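Local coordinates for protein manganese lipoxygenase (Gaeumannomyces graminis, PDB 5FX8) that oxygenates linoleic and alpha-linolenic acids at a manganese centre to 11S- and 13R-hydroperoxy fatty acids, the 11S product then being converted into the 13R form, at residues M166-S171 / Q598-W604; P187-E191 / L250-T254; V194-L198 / Y262-D266. Residue numbers count along the deposited sequence, not the author numbering.

Contact 1: residues M166-S171 / Q598-W604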
loop_
_atom_site.group_PDB
_atom_site.type_symbol
_atom_site.label_atom_id
_atom_site.label_comp_id
_atom_site.label_asym_id
_atom_site.label_seq_id
_atom_site.Cartn_x
_atom_site.Cartn_y
_atom_site.Cartn_z
ATOM N N MET A 166 -10.470 -13.107 -16.432
ATOM C CA MET A 166 -10.325 -13.467 -15.026
ATOM C C MET A 166 -9.875 -12.305 -14.135
ATOM O O MET A 166 -10.123 -12.350 -12.934
ATOM C CB MET A 166 -9.355 -14.626 -14.883
ATOM C CG MET A 166 -9.948 -15.939 -15.270
ATOM S SD MET A 166 -11.553 -16.154 -14.537
ATOM C CE MET A 166 -11.061 -17.002 -13.057
ATOM N N GLU A 167 -9.225 -11.273 -14.681
ATOM C CA GLU A 167 -8.890 -10.109 -13.876
ATOM C C GLU A 167 -10.115 -9.499 -13.200
ATOM O O GLU A 167 -9.995 -8.935 -12.110
ATOM C CB GLU A 167 -8.189 -9.060 -14.737
ATOM C CG GLU A 167 -6.689 -9.251 -14.889
ATOM C CD GLU A 167 -6.059 -8.368 -15.970
ATOM O OE1 GLU A 167 -6.713 -7.444 -16.475
ATOM O OE2 GLU A 167 -4.901 -8.617 -16.347
ATOM N N ARG A 168 -11.291 -9.590 -13.827
ATOM C CA ARG A 168 -12.513 -9.057 -13.244
ATOM C C ARG A 168 -13.007 -9.875 -12.065
ATOM O O ARG A 168 -13.982 -9.481 -11.438
ATOM C CB ARG A 168 -13.639 -8.977 -14.277
ATOM C CG ARG A 168 -13.253 -8.482 -15.643
ATOM C CD ARG A 168 -12.423 -7.246 -15.575
ATOM N NE ARG A 168 -11.219 -7.373 -16.367
ATOM C CZ ARG A 168 -10.166 -6.598 -16.222
ATOM N NH1 ARG A 168 -10.183 -5.663 -15.314
ATOM N NH2 ARG A 168 -9.108 -6.759 -16.985
ATOM N N LEU A 169 -12.398 -11.019 -11.779
ATOM C CA LEU A 169 -12.715 -11.822 -10.608
ATOM C C LEU A 169 -11.523 -11.897 -9.651
ATOM O O LEU A 169 -11.512 -12.727 -8.747
ATOM C CB LEU A 169 -13.180 -13.222 -11.018
ATOM C CG LEU A 169 -14.472 -13.286 -11.849
ATOM C CD1 LEU A 169 -14.665 -14.617 -12.526
ATOM C CD2 LEU A 169 -15.714 -12.990 -11.044
ATOM N N SER A 170 -10.523 -11.041 -9.822
ATOM C CA SER A 170 -9.359 -11.094 -8.951
ATOM C C SER A 170 -8.744 -9.715 -8.730
ATOM O O SER A 170 -8.967 -9.105 -7.689
ATOM C CB SER A 170 -8.329 -12.057 -9.521
ATOM O OG SER A 170 -8.006 -11.714 -10.835
ATOM N N SER A 171 -7.976 -9.219 -9.705
ATOM C CA SER A 171 -7.306 -7.924 -9.578
ATOM C C SER A 171 -8.262 -6.798 -9.224
ATOM O O SER A 171 -7.953 -5.966 -8.376
ATOM C CB SER A 171 -6.618 -7.586 -10.873
ATOM O OG SER A 171 -5.788 -8.642 -11.187
ATOM N N GLN A 598 -5.332 -20.863 -9.706
ATOM C CA GLN A 598 -6.734 -20.566 -9.402
ATOM C C GLN A 598 -7.541 -20.379 -10.672
ATOM O O GLN A 598 -8.436 -19.544 -10.735
ATOM C CB GLN A 598 -6.891 -19.325 -8.532
ATOM C CG GLN A 598 -5.976 -19.258 -7.372
ATOM C CD GLN A 598 -6.070 -17.932 -6.681
ATOM O OE1 GLN A 598 -6.754 -17.798 -5.673
ATOM N NE2 GLN A 598 -5.385 -16.933 -7.223
ATOM N N GLY A 599 -7.194 -21.121 -11.710
ATOM C CA GLY A 599 -7.949 -21.056 -12.944
ATOM C C GLY A 599 -7.596 -19.895 -13.829
ATOM O O GLY A 599 -8.415 -19.494 -14.644
ATOM N N MET A 600 -6.393 -19.355 -13.692
ATOM C CA MET A 600 -5.967 -18.117 -14.307
ATOM C C MET A 600 -4.562 -18.260 -14.851
ATOM O O MET A 600 -3.735 -18.944 -14.255
ATOM C CB MET A 600 -5.933 -16.965 -13.305
ATOM C CG MET A 600 -7.213 -16.474 -12.809
ATOM S SD MET A 600 -6.974 -15.034 -11.748
ATOM C CE MET A 600 -8.664 -14.683 -11.579
ATOM N N PRO A 601 -4.242 -17.540 -15.901
ATOM C CA PRO A 601 -2.891 -17.610 -16.458
ATOM C C PRO A 601 -1.876 -16.727 -15.757
ATOM O O PRO A 601 -0.816 -16.449 -16.326
ATOM C CB PRO A 601 -3.096 -17.158 -17.908
ATOM C CG PRO A 601 -4.533 -17.297 -18.153
ATOM C CD PRO A 601 -5.194 -16.999 -16.874
ATOM N N PHE A 602 -2.187 -16.268 -14.547
ATOM C CA PHE A 602 -1.226 -15.539 -13.732
ATOM C C PHE A 602 -1.445 -15.876 -12.268
ATOM O O PHE A 602 -2.519 -16.312 -11.861
ATOM C CB PHE A 602 -1.292 -14.014 -13.947
ATOM C CG PHE A 602 -2.558 -13.364 -13.468
ATOM C CD1 PHE A 602 -3.713 -13.386 -14.249
ATOM C CD2 PHE A 602 -2.579 -12.683 -12.272
ATOM C CE1 PHE A 602 -4.869 -12.774 -13.826
ATOM C CE2 PHE A 602 -3.718 -12.071 -11.853
ATOM C CZ PHE A 602 -4.881 -12.114 -12.635
ATOM N N VAL A 603 -0.395 -15.667 -11.486
ATOM C CA VAL A 603 -0.421 -15.906 -10.053
ATOM C C VAL A 603 -0.798 -14.619 -9.349
ATOM O O VAL A 603 -0.120 -13.603 -9.496
ATOM C CB VAL A 603 0.933 -16.409 -9.553
ATOM C CG1 VAL A 603 0.878 -16.552 -8.098
ATOM C CG2 VAL A 603 1.266 -17.715 -10.196
ATOM N N TRP A 604 -1.865 -14.668 -8.567
ATOM C CA TRP A 604 -2.433 -13.508 -7.905
ATOM C C TRP A 604 -2.284 -13.698 -6.401
ATOM O O TRP A 604 -2.617 -14.766 -5.877
ATOM C CB TRP A 604 -3.893 -13.346 -8.322
ATOM C CG TRP A 604 -4.584 -12.182 -7.732
ATOM C CD1 TRP A 604 -4.433 -10.878 -8.089
ATOM C CD2 TRP A 604 -5.544 -12.205 -6.681
ATOM N NE1 TRP A 604 -5.230 -10.090 -7.320
ATOM C CE2 TRP A 604 -5.922 -10.878 -6.442
ATOM C CE3 TRP A 604 -6.114 -13.216 -5.911
ATOM C CZ2 TRP A 604 -6.852 -10.533 -5.463
ATOM C CZ3 TRP A 604 -7.038 -12.878 -4.933
ATOM C CH2 TRP A 604 -7.401 -11.552 -4.723
#
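The segment 166-171, which follows on from helix 161-166, is held in a compact turn by L169 N to M166 O (2.9 Å) and S170 N to E167 O (3.2 Å). Opposite it, the chain turns through Q598 and G599, both with positive phi, and then extends from M600 to W604, with P601 breaking the regularity. The two segments run in the same direction, with CA separations of 6.4 Å for M166-M600 and 7.4 Å for S170-W604. No hydrogen bond joins them; the contact is van der Waals, made by side chains against side chains and backbone carbonyls. M600, F602 and W604, alternate residues, point toward 166-171, whereas V603 is out of reach. The unbranched M600 side chain carries its CE to 3.4 Å from M166 CB and 3.1 Å from M166 O, the carbonyl that also accepts a hydrogen bond from S170 OG (3.0 Å). S170 meets both aromatic residues: its OG approaches the edge of the F602 ring (3.6 Å to CZ), and its CB sits over the W604 indole, 4.0 Å from the five-ring centroid, in a CH-pi contact. E167 touches F602 (CG to CZ 4.1 Å), and its OE1 forms a salt bridge with R168 NH2 (2.5 Å); R168, pointing away from 598-604, also pairs with D282 of helix 268-305, which bears the manganese ligands H290 and H294. The S171 side chain is about 12 Å from that of the ligand N482, outside the coordination shell. In this lipoxygenase fold, methionine and aromatic side chains thus pack the C-terminal segment, which runs on to metal ligand V618, against M166-S171.

Contact 2: residues P187-E191 / L250-T254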
loop_
_atom_site.group_PDB
_atom_site.type_symbol
_atom_site.label_atom_id
_atom_site.label_comp_id
_atom_site.label_asym_id
_atom_site.label_seq_id
_atom_site.Cartn_x
_atom_site.Cartn_y
_atom_site.Cartn_z
ATOM N N PRO A 187 -26.700 -4.439 -22.679
ATOM C CA PRO A 187 -26.175 -3.076 -22.795
ATOM C C PRO A 187 -25.964 -2.641 -24.238
ATOM O O PRO A 187 -26.325 -1.529 -24.619
ATOM C CB PRO A 187 -24.848 -3.152 -22.041
ATOM C CG PRO A 187 -24.437 -4.558 -22.154
ATOM C CD PRO A 187 -25.702 -5.366 -22.126
ATOM N N PHE A 188 -25.376 -3.502 -25.051
ATOM C CA PHE A 188 -25.166 -3.202 -26.451
ATOM C C PHE A 188 -25.334 -4.484 -27.245
ATOM O O PHE A 188 -25.353 -5.582 -26.692
ATOM C CB PHE A 188 -23.792 -2.573 -26.697
ATOM C CG PHE A 188 -22.644 -3.398 -26.209
ATOM C CD1 PHE A 188 -22.136 -4.422 -26.979
ATOM C CD2 PHE A 188 -22.043 -3.116 -24.996
ATOM C CE1 PHE A 188 -21.077 -5.156 -26.542
ATOM C CE2 PHE A 188 -20.975 -3.846 -24.557
ATOM C CZ PHE A 188 -20.491 -4.864 -25.328
ATOM N N SER A 189 -25.441 -4.337 -28.555
ATOM C CA SER A 189 -25.673 -5.458 -29.445
ATOM C C SER A 189 -24.392 -5.830 -30.170
ATOM O O SER A 189 -23.468 -5.032 -30.307
ATOM C CB SER A 189 -26.771 -5.138 -30.458
ATOM O OG SER A 189 -27.228 -6.338 -31.081
ATOM N N VAL A 190 -24.340 -7.076 -30.612
ATOM C CA VAL A 190 -23.240 -7.587 -31.406
ATOM C C VAL A 190 -23.841 -8.338 -32.582
ATOM O O VAL A 190 -24.926 -8.918 -32.475
ATOM C CB VAL A 190 -22.311 -8.503 -30.599
ATOM C CG1 VAL A 190 -21.063 -8.771 -31.378
ATOM C CG2 VAL A 190 -21.965 -7.891 -29.271
ATOM N N GLU A 191 -23.142 -8.304 -33.711
ATOM C CA GLU A 191 -23.582 -9.052 -34.875
ATOM C C GLU A 191 -23.682 -10.519 -34.516
ATOM O O GLU A 191 -22.678 -11.145 -34.163
ATOM C CB GLU A 191 -22.614 -8.863 -36.043
ATOM C CG GLU A 191 -22.698 -7.520 -36.711
ATOM C CD GLU A 191 -21.535 -7.278 -37.648
ATOM O OE1 GLU A 191 -20.887 -8.261 -38.069
ATOM O OE2 GLU A 191 -21.255 -6.101 -37.952
ATOM N N LEU A 250 -16.320 -11.438 -24.266
ATOM C CA LEU A 250 -17.194 -11.508 -25.428
ATOM C C LEU A 250 -17.035 -10.278 -26.316
ATOM O O LEU A 250 -16.597 -10.413 -27.455
ATOM C CB LEU A 250 -18.650 -11.703 -24.979
ATOM C CG LEU A 250 -19.585 -12.323 -26.019
ATOM C CD1 LEU A 250 -20.796 -12.989 -25.398
ATOM C CD2 LEU A 250 -20.044 -11.300 -27.001
ATOM N N ALA A 251 -17.351 -9.081 -25.835
ATOM C CA ALA A 251 -17.243 -7.889 -26.662
ATOM C C ALA A 251 -16.816 -6.701 -25.811
ATOM O O ALA A 251 -16.945 -6.709 -24.589
ATOM C CB ALA A 251 -18.563 -7.585 -27.368
ATOM N N ILE A 252 -16.308 -5.673 -26.478
ATOM C CA ILE A 252 -15.911 -4.430 -25.833
ATOM C C ILE A 252 -16.413 -3.283 -26.689
ATOM O O ILE A 252 -16.102 -3.216 -27.878
ATOM C CB ILE A 252 -14.384 -4.342 -25.642
ATOM C CG1 ILE A 252 -13.898 -5.463 -24.725
ATOM C CG2 ILE A 252 -13.986 -2.994 -25.055
ATOM C CD1 ILE A 252 -12.398 -5.515 -24.531
ATOM N N LYS A 253 -17.184 -2.382 -26.096
ATOM C CA LYS A 253 -17.713 -1.217 -26.783
ATOM C C LYS A 253 -17.104 0.044 -26.177
ATOM O O LYS A 253 -17.211 0.261 -24.967
ATOM C CB LYS A 253 -19.235 -1.184 -26.672
ATOM C CG LYS A 253 -19.898 -0.323 -27.693
ATOM C CD LYS A 253 -21.320 -0.059 -27.347
ATOM C CE LYS A 253 -21.977 0.696 -28.449
ATOM N NZ LYS A 253 -23.234 1.242 -27.950
ATOM N N THR A 254 -16.504 0.891 -27.016
ATOM C CA THR A 254 -15.723 2.021 -26.514
ATOM C C THR A 254 -16.586 3.142 -25.973
ATOM O O THR A 254 -16.138 3.890 -25.101
ATOM C CB THR A 254 -14.872 2.628 -27.609
ATOM O OG1 THR A 254 -15.734 3.365 -28.475
ATOM C CG2 THR A 254 -14.145 1.555 -28.380
#
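F188 dominates the contact, with 86 Å² buried against strand 246-253, followed by K253 (54 Å²) and A251 (42 Å²). The loop 187-191 passes the strand in the opposite direction, with F188 CA opposite K253 CA and V190 CA opposite A251 CA, each pair 7.7 Å apart. That spacing, with no hydrogen bond across, makes the loop a cover held by side chains rather than a further strand. F188 adopts a p rotamer that places its ring against A251 and K253, the strand residues whose CA-to-CB bonds point toward the loop. K253 CB stands over one ring face, 3.9 Å from the centroid and 14° off the normal, a CH-pi contact, while K253 CD approaches F188 CB at 3.6 Å. The lysine is fully extended, so its methylenes serve the apolar contact while NZ makes a long, weak ion pair with D259. A251 meets the edge of the same ring, its CB 3.6 Å from F188 CE1, and V190 CG2 adds a second apolar contact to A251 CB at 3.9 Å. Between A251 and K253, I252 points away from the loop and packs on W271, A274 and K275 of helix 268-305. The strand therefore has a loop on one face and a long helix on the other. L250 and A251 both face L237 on the adjacent strand 235-241, and their phi/psi values of -115/-63° and -145/161° fit a classic beta bulge. The arrangement is that of a bulged strand in a five-stranded antiparallel sheet of the lipoxygenase fold, shielded by the loop entering helix 192-199.

Contact 3: residues V194-L198 / Y262-D266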
loop_
_atom_site.group_PDB
_atom_site.type_symbol
_atom_site.label_atom_id
_atom_site.label_comp_id
_atom_site.label_asym_id
_atom_site.label_seq_id
_atom_site.Cartn_x
_atom_site.Cartn_y
_atom_site.Cartn_z
ATOM N N VAL A 194 -21.104 -13.050 -35.442
ATOM C CA VAL A 194 -19.911 -13.001 -34.615
ATOM C C VAL A 194 -20.164 -13.720 -33.302
ATOM O O VAL A 194 -19.364 -14.556 -32.869
ATOM C CB VAL A 194 -19.487 -11.541 -34.386
ATOM C CG1 VAL A 194 -18.115 -11.489 -33.843
ATOM C CG2 VAL A 194 -19.559 -10.771 -35.658
ATOM N N VAL A 195 -21.293 -13.418 -32.661
ATOM C CA VAL A 195 -21.634 -14.063 -31.397
ATOM C C VAL A 195 -21.733 -15.571 -31.573
ATOM O O VAL A 195 -21.282 -16.334 -30.723
ATOM C CB VAL A 195 -22.932 -13.472 -30.821
ATOM C CG1 VAL A 195 -23.212 -14.045 -29.462
ATOM C CG2 VAL A 195 -22.829 -11.980 -30.721
ATOM N N LYS A 196 -22.303 -16.028 -32.680
ATOM C CA LYS A 196 -22.449 -17.465 -32.868
ATOM C C LYS A 196 -21.100 -18.131 -33.086
ATOM O O LYS A 196 -20.826 -19.188 -32.504
ATOM C CB LYS A 196 -23.384 -17.748 -34.033
ATOM C CG LYS A 196 -23.529 -19.204 -34.399
ATOM C CD LYS A 196 -24.376 -19.931 -33.392
ATOM C CE LYS A 196 -25.766 -19.380 -33.374
ATOM N NZ LYS A 196 -26.559 -20.216 -32.463
ATOM N N LYS A 197 -20.232 -17.528 -33.906
ATOM C CA LYS A 197 -18.929 -18.160 -34.108
ATOM C C LYS A 197 -18.048 -18.090 -32.864
ATOM O O LYS A 197 -17.141 -18.909 -32.723
ATOM C CB LYS A 197 -18.194 -17.544 -35.304
ATOM C CG LYS A 197 -18.878 -17.788 -36.623
ATOM C CD LYS A 197 -17.927 -17.761 -37.799
ATOM C CE LYS A 197 -17.067 -16.541 -37.776
ATOM N NZ LYS A 197 -15.785 -16.811 -38.483
ATOM N N LEU A 198 -18.301 -17.152 -31.958
ATOM C CA LEU A 198 -17.473 -16.996 -30.772
ATOM C C LEU A 198 -17.974 -17.817 -29.583
ATOM O O LEU A 198 -17.179 -18.382 -28.836
ATOM C CB LEU A 198 -17.407 -15.514 -30.407
ATOM C CG LEU A 198 -16.591 -15.099 -29.197
ATOM C CD1 LEU A 198 -15.143 -15.258 -29.458
ATOM C CD2 LEU A 198 -16.882 -13.684 -28.923
ATOM N N TYR A 262 -15.640 -4.202 -30.425
ATOM C CA TYR A 262 -14.621 -5.190 -30.740
ATOM C C TYR A 262 -14.956 -6.561 -30.152
ATOM O O TYR A 262 -15.754 -6.704 -29.224
ATOM C CB TYR A 262 -13.262 -4.742 -30.214
ATOM C CG TYR A 262 -12.764 -3.446 -30.779
ATOM C CD1 TYR A 262 -13.136 -2.234 -30.221
ATOM C CD2 TYR A 262 -11.885 -3.437 -31.839
ATOM C CE1 TYR A 262 -12.670 -1.078 -30.722
ATOM C CE2 TYR A 262 -11.422 -2.287 -32.338
ATOM C CZ TYR A 262 -11.818 -1.112 -31.782
ATOM O OH TYR A 262 -11.343 0.058 -32.285
ATOM N N THR A 263 -14.290 -7.570 -30.683
ATOM C CA THR A 263 -14.543 -8.952 -30.314
ATOM C C THR A 263 -13.212 -9.668 -30.458
ATOM O O THR A 263 -12.332 -9.170 -31.165
ATOM C CB THR A 263 -15.635 -9.558 -31.227
ATOM O OG1 THR A 263 -16.928 -9.136 -30.785
ATOM C CG2 THR A 263 -15.612 -11.007 -31.236
ATOM N N PRO A 264 -13.006 -10.798 -29.770
ATOM C CA PRO A 264 -11.829 -11.622 -30.083
ATOM C C PRO A 264 -11.781 -12.117 -31.529
ATOM O O PRO A 264 -10.794 -12.745 -31.908
ATOM C CB PRO A 264 -11.946 -12.790 -29.106
ATOM C CG PRO A 264 -12.717 -12.259 -27.986
ATOM C CD PRO A 264 -13.651 -11.218 -28.521
ATOM N N LEU A 265 -12.802 -11.866 -32.340
ATOM C CA LEU A 265 -12.784 -12.198 -33.760
ATOM C C LEU A 265 -12.330 -11.040 -34.646
ATOM O O LEU A 265 -12.157 -11.240 -35.850
ATOM C CB LEU A 265 -14.175 -12.665 -34.219
ATOM C CG LEU A 265 -14.657 -13.969 -33.602
ATOM C CD1 LEU A 265 -15.930 -14.375 -34.280
ATOM C CD2 LEU A 265 -13.593 -15.048 -33.722
ATOM N N ASP A 266 -12.162 -9.845 -34.093
ATOM C CA ASP A 266 -11.519 -8.742 -34.790
ATOM C C ASP A 266 -10.072 -9.096 -35.100
ATOM O O ASP A 266 -9.542 -10.103 -34.647
ATOM C CB ASP A 266 -11.528 -7.471 -33.937
ATOM C CG ASP A 266 -12.839 -6.740 -33.975
ATOM O OD1 ASP A 266 -13.722 -7.065 -33.173
ATOM O OD2 ASP A 266 -12.987 -5.819 -34.787
#
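Helix 192-199 meets the turn after strand 261-262 through aliphatic side chains in well-defined rotamers. V194 and L198, one helical turn apart, both have chi1 near t and offer their methyl groups to T263: V194 CG1 lies 3.6 Å and L198 CD2 3.8 Å from T263 CG2. The m rotamer of T263 presents this methyl to the helix while OG1 donates a weak hydrogen bond to Y262 O (3.1 Å). L265, in the m,t rotamer, extends CD1 to 3.6 Å from V194 CG1 and 4.0 Å from K197 CB. The other methyl of L198, CD1, touches P264 CB at 4.1 Å. A type I turn presents these residues together, closed by D266 N to T263 O (3.0 Å) and reinforced by T263 N to D266 OD1 (2.6 Å). The hydrogen bonds of T263 and D266 stay close to the turn, and D266 OD2 forms a salt bridge with K508; between the two segments the chemistry implies a purely apolar association near the protein surface.

Contacts 2 and 3 form one continuous patch, their centres 10 Å apart and their segments alternating along the chain. A probable hydrogen bond from Y262 N to I252 O (2.8 Å) pairs the neighbouring strands, while V190 CB packs on V195 CG2 at 3.5 Å, so the loop over the sheet leads into the helix that packs on the turn beyond its edge strand. Contact 1 encloses both in sequence but touches neither: its centre is 23 Å from each, with nearest atoms about 8 Å from contact 2 and about 12 Å from contact 3. It also lies nearest the manganese site, W604 and H478 side chains being about 12 Å apart, whereas contacts 2 and 3 lie away from that site.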